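Local coordinates for myosin-I heavy chain (Dictyostelium discoideum, PDB 5EJR), which acts as an actin-based motor with ATPase activity in the early steps of phagocytosis and in adhesion, and is represented here by its C-terminal MyTH4-FERM piece, at residues 168-171 with 172-176; 376-380 with 381-385. All coordinates share one frame; numbering follows the deposited sequence. Where two conformers were deposited one is given.

Interaction 1. Residues 168-171 with 172-176; sequences SLIA and VCIEK
Val172 packs against Ser168 and Leu169, about one turn earlier in the alpha helix 164-178 of the MyTH4 domain, and from here the i to i+4 N-H...O bonds can be followed residue by residue. Its N-H bonds to Ser168 O at 3.0 Å, bent to 136° at the hydrogen. CG1 sits between the backbone N and the carbonyl carbon of its own residue (chi1 68°), which turns this methyl back onto Leu169 O, 3.1 Å away, an i to i+3 contact. Cys173 follows with only a weak bond from its N to Leu169 O, 3.3 Å long, while SG lies 3.3 Å from Leu169 O. Ile174 makes the straighter bond, N to Ile170 O at 3.1 Å and 160°, and its CD1 reaches back obliquely to touch Ile170 CG2 at 3.8 Å. Leu152 of helix 142-159 touches both isoleucines, and Ile170 also meets Asn156 of that helix and Phe128 of helix 121-137; Cys173 faces Ile131 of helix 121-137. Glu175 N continues the pattern to Ala171 O. Beyond it, Lys176 NZ forms a salt bridge with Glu175 OE2 at 3.1 Å, approaching from above the carboxylate plane.

Interaction 2. Residues 376-380 with 381-385; sequences QILNS and QNIKV
A type I beta turn from Leu378 to Gln381 leads the chain from the short helix 375-378 toward helix 383-394. Gln381 N closes the turn on Leu378 O, 3.3 Å away and nearly straight at the hydrogen (165°), although the donor stands above the carbonyl plane and not on a lone pair. The same Leu378 O also accepts from Trp386 NE1, so two N-H groups grip it.

Apolar contact spans the turn. With chi1 at 176° the isobutyl group of Leu378 extends away from its own N, and this lays the CD1 methyl against the flank of Ile383, 4.0 Å from CB and equally far from CG1; the two side chains pass each other at a slant. Arg370 of helix 366-370 touches both of them, and Lys366 and Val369 add to the cover of Ile383.

These residues belong to the central, helical F2 lobe of the FERM domain, and here the second helix begins with an N-cap. Asn382 OD1 accepts from Lys384 N at 3.1 Å, in the carbonyl plane and on a lone pair, while Asn382 O takes Val385 N at 2.8 Å.

The polar ends of Ser380 and Gln381 converge on one carboxylate. Ser380 OG is hydrogen-bonded to Glu341 OE2, at the start of helix 341-355, and in the conformer of Gln381 given here, one of two deposited, NE2 is bonded to the same oxygen.

Interaction 1 comes first along the chain, in the MyTH4 domain, and interaction 2 follows in the FERM domain. Their centres are 64 Å apart, their nearest atoms about 46 Å, and they lie on opposite sides of the chain's centre, so neither touches the other. They share no helix or sheet: residues 168-176 sit within the single helix 164-178, packed on helices 121-137, 142-159 and 194-205, whereas residues 376-385 join helices 375-378 and 383-394 at the surface. One is thus internal to a helix of the first domain and the other links two helices of the second, so the two contacts are local features of separate domains of this elongated tail fragment.

Interaction 1. Residues 168-171 with 172-176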
loop_
_atom_site.group_PDB
_atom_site.type_symbol
_atom_site.label_atom_id
_atom_site.label_comp_id
_atom_site.label_asym_id
_atom_site.label_seq_id
_atom_site.Cartn_x
_atom_site.Cartn_y
_atom_site.Cartn_z
ATOM N N SER A 168 -1.074 -6.794 -29.140
ATOM C CA SER A 168 -1.009 -7.537 -27.886
ATOM C C SER A 168 -1.556 -6.669 -26.749
ATOM O O SER A 168 -2.188 -7.191 -25.831
ATOM C CB SER A 168 0.411 -8.029 -27.604
ATOM O OG SER A 168 1.290 -7.011 -27.155
ATOM N N LEU A 169 -1.350 -5.343 -26.857
ATOM C CA LEU A 169 -1.841 -4.328 -25.934
ATOM C C LEU A 169 -3.370 -4.225 -26.015
ATOM O O LEU A 169 -4.005 -4.059 -24.980
ATOM C CB LEU A 169 -1.162 -2.975 -26.216
ATOM C CG LEU A 169 -1.693 -1.695 -25.523
ATOM C CD1 LEU A 169 -1.773 -1.839 -23.974
ATOM C CD2 LEU A 169 -0.814 -0.524 -25.859
ATOM N N ILE A 170 -3.951 -4.309 -27.227
ATOM C CA ILE A 170 -5.403 -4.266 -27.419
ATOM C C ILE A 170 -5.986 -5.593 -26.937
ATOM O O ILE A 170 -7.063 -5.610 -26.326
ATOM C CB ILE A 170 -5.809 -3.940 -28.886
ATOM C CG1 ILE A 170 -5.414 -2.494 -29.275
ATOM C CG2 ILE A 170 -7.315 -4.177 -29.109
ATOM C CD1 ILE A 170 -5.528 -2.162 -30.871
ATOM N N ALA A 171 -5.274 -6.707 -27.210
ATOM C CA ALA A 171 -5.724 -8.023 -26.760
ATOM C C ALA A 171 -5.756 -8.121 -25.210
ATOM O O ALA A 171 -6.620 -8.828 -24.686
ATOM C CB ALA A 171 -4.846 -9.117 -27.346
ATOM N N VAL A 172 -4.846 -7.409 -24.489
ATOM C CA VAL A 172 -4.855 -7.440 -23.011
ATOM C C VAL A 172 -6.066 -6.628 -22.495
ATOM O O VAL A 172 -6.737 -7.086 -21.566
ATOM C CB VAL A 172 -3.501 -7.102 -22.300
ATOM C CG1 VAL A 172 -3.079 -5.646 -22.461
ATOM C CG2 VAL A 172 -3.529 -7.499 -20.823
ATOM N N CYS A 173 -6.415 -5.503 -23.182
ATOM C CA CYS A 173 -7.601 -4.700 -22.859
ATOM C C CYS A 173 -8.838 -5.564 -22.942
ATOM O O CYS A 173 -9.654 -5.539 -22.023
ATOM C CB CYS A 173 -7.717 -3.490 -23.778
ATOM S SG CYS A 173 -6.395 -2.282 -23.572
ATOM N N ILE A 174 -8.953 -6.353 -24.029
ATOM C CA ILE A 174 -10.066 -7.275 -24.290
ATOM C C ILE A 174 -10.129 -8.337 -23.182
ATOM O O ILE A 174 -11.225 -8.647 -22.714
ATOM C CB ILE A 174 -9.940 -7.903 -25.716
ATOM C CG1 ILE A 174 -10.097 -6.817 -26.812
ATOM C CG2 ILE A 174 -10.931 -9.075 -25.937
ATOM C CD1 ILE A 174 -9.491 -7.182 -28.213
ATOM N N GLU A 175 -8.957 -8.881 -22.764
ATOM C CA GLU A 175 -8.867 -9.890 -21.695
ATOM C C GLU A 175 -9.406 -9.313 -20.381
ATOM O O GLU A 175 -10.215 -9.958 -19.712
ATOM C CB GLU A 175 -7.408 -10.365 -21.504
ATOM C CG GLU A 175 -7.223 -11.399 -20.393
ATOM C CD GLU A 175 -5.896 -11.396 -19.650
ATOM O OE1 GLU A 175 -4.855 -11.060 -20.262
ATOM O OE2 GLU A 175 -5.895 -11.771 -18.455
ATOM N N LYS A 176 -8.969 -8.093 -20.034
ATOM C CA LYS A 176 -9.368 -7.403 -18.810
ATOM C C LYS A 176 -10.846 -6.997 -18.786
ATOM O O LYS A 176 -11.402 -6.893 -17.697
ATOM C CB LYS A 176 -8.452 -6.206 -18.508
ATOM C CG LYS A 176 -6.989 -6.552 -18.215
ATOM C CD LYS A 176 -6.828 -7.572 -17.075
ATOM C CE LYS A 176 -5.403 -8.020 -16.888
ATOM N NZ LYS A 176 -5.333 -9.460 -16.531
#

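Interaction 2. Residues 376-380 with 381-385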
loop_
_atom_site.group_PDB
_atom_site.type_symbol
_atom_site.label_atom_id
_atom_site.label_comp_id
_atom_site.label_asym_id
_atom_site.label_seq_id
_atom_site.Cartn_x
_atom_site.Cartn_y
_atom_site.Cartn_z
ATOM N N GLN A 376 19.409 7.515 23.973
ATOM C CA GLN A 376 18.359 7.863 24.938
ATOM C C GLN A 376 18.677 7.400 26.375
ATOM O O GLN A 376 18.461 8.138 27.337
ATOM C CB GLN A 376 17.003 7.304 24.444
ATOM C CG GLN A 376 16.486 7.974 23.167
ATOM C CD GLN A 376 16.985 7.419 21.836
ATOM O OE1 GLN A 376 17.940 6.618 21.744
ATOM N NE2 GLN A 376 16.339 7.859 20.753
ATOM N N ILE A 377 19.265 6.202 26.514
ATOM C CA ILE A 377 19.690 5.633 27.799
ATOM C C ILE A 377 21.084 6.202 28.172
ATOM O O ILE A 377 21.331 6.530 29.327
ATOM C CB ILE A 377 19.750 4.077 27.635
ATOM C CG1 ILE A 377 18.327 3.432 27.416
ATOM C CG2 ILE A 377 20.509 3.400 28.764
ATOM C CD1 ILE A 377 17.393 3.535 28.507
ATOM N N LEU A 378 22.006 6.200 27.214
ATOM C CA LEU A 378 23.385 6.669 27.384
ATOM C C LEU A 378 23.413 8.089 27.990
ATOM O O LEU A 378 24.267 8.369 28.823
ATOM C CB LEU A 378 24.129 6.668 26.020
ATOM C CG LEU A 378 25.588 7.238 26.016
ATOM C CD1 LEU A 378 26.555 6.324 26.804
ATOM C CD2 LEU A 378 26.124 7.348 24.581
ATOM N N ASN A 379 22.472 8.957 27.574
ATOM C CA ASN A 379 22.326 10.336 28.026
ATOM C C ASN A 379 22.281 10.528 29.530
ATOM O O ASN A 379 22.666 11.595 30.021
ATOM C CB ASN A 379 21.047 10.939 27.416
ATOM C CG ASN A 379 21.222 11.341 25.998
ATOM O OD1 ASN A 379 22.309 11.191 25.433
ATOM N ND2 ASN A 379 20.122 11.711 25.338
ATOM N N SER A 380 21.795 9.528 30.263
ATOM C CA SER A 380 21.601 9.665 31.705
ATOM C C SER A 380 22.907 9.662 32.538
ATOM O O SER A 380 22.872 10.108 33.670
ATOM C CB SER A 380 20.603 8.625 32.224
ATOM O OG SER A 380 21.211 7.372 32.501
ATOM N N GLN A 381 24.026 9.146 31.999
ATOM C CA GLN A 381 25.314 9.102 32.723
ATOM C C GLN A 381 26.463 9.327 31.768
ATOM O O GLN A 381 26.349 8.993 30.590
ATOM C CB GLN A 381 25.559 7.707 33.382
ATOM C CG GLN A 381 24.645 7.297 34.542
ATOM C CD GLN A 381 24.647 8.204 35.759
ATOM O OE1 GLN A 381 25.699 8.675 36.199
ATOM N NE2 GLN A 381 23.478 8.504 36.313
ATOM N N ASN A 382 27.620 9.785 32.292
ATOM C CA ASN A 382 28.846 9.902 31.498
ATOM C C ASN A 382 29.221 8.473 31.009
ATOM O O ASN A 382 29.106 7.528 31.766
ATOM C CB ASN A 382 29.991 10.493 32.369
ATOM C CG ASN A 382 31.172 10.903 31.562
ATOM O OD1 ASN A 382 31.787 10.085 30.877
ATOM N ND2 ASN A 382 31.468 12.202 31.564
ATOM N N ILE A 383 29.620 8.321 29.743
ATOM C CA ILE A 383 29.997 7.037 29.141
ATOM C C ILE A 383 31.075 6.284 29.986
ATOM O O ILE A 383 31.032 5.048 30.068
ATOM C CB ILE A 383 30.386 7.219 27.640
ATOM C CG1 ILE A 383 30.557 5.841 26.944
ATOM C CG2 ILE A 383 31.646 8.130 27.468
ATOM C CD1 ILE A 383 30.381 5.830 25.419
ATOM N N LYS A 384 31.966 7.038 30.684
ATOM C CA LYS A 384 32.973 6.467 31.573
ATOM C C LYS A 384 32.307 5.764 32.746
ATOM O O LYS A 384 32.805 4.734 33.192
ATOM C CB LYS A 384 33.918 7.562 32.099
ATOM C CG LYS A 384 34.992 7.979 31.112
ATOM C CD LYS A 384 35.739 9.187 31.711
ATOM C CE LYS A 384 36.837 9.727 30.833
ATOM N NZ LYS A 384 37.529 10.873 31.483
ATOM N N VAL A 385 31.160 6.277 33.216
ATOM C CA VAL A 385 30.397 5.641 34.304
ATOM C C VAL A 385 29.701 4.367 33.736
ATOM O O VAL A 385 29.664 3.333 34.392
ATOM C CB VAL A 385 29.402 6.616 34.997
ATOM C CG1 VAL A 385 28.571 5.892 36.065
ATOM C CG2 VAL A 385 30.129 7.825 35.598
#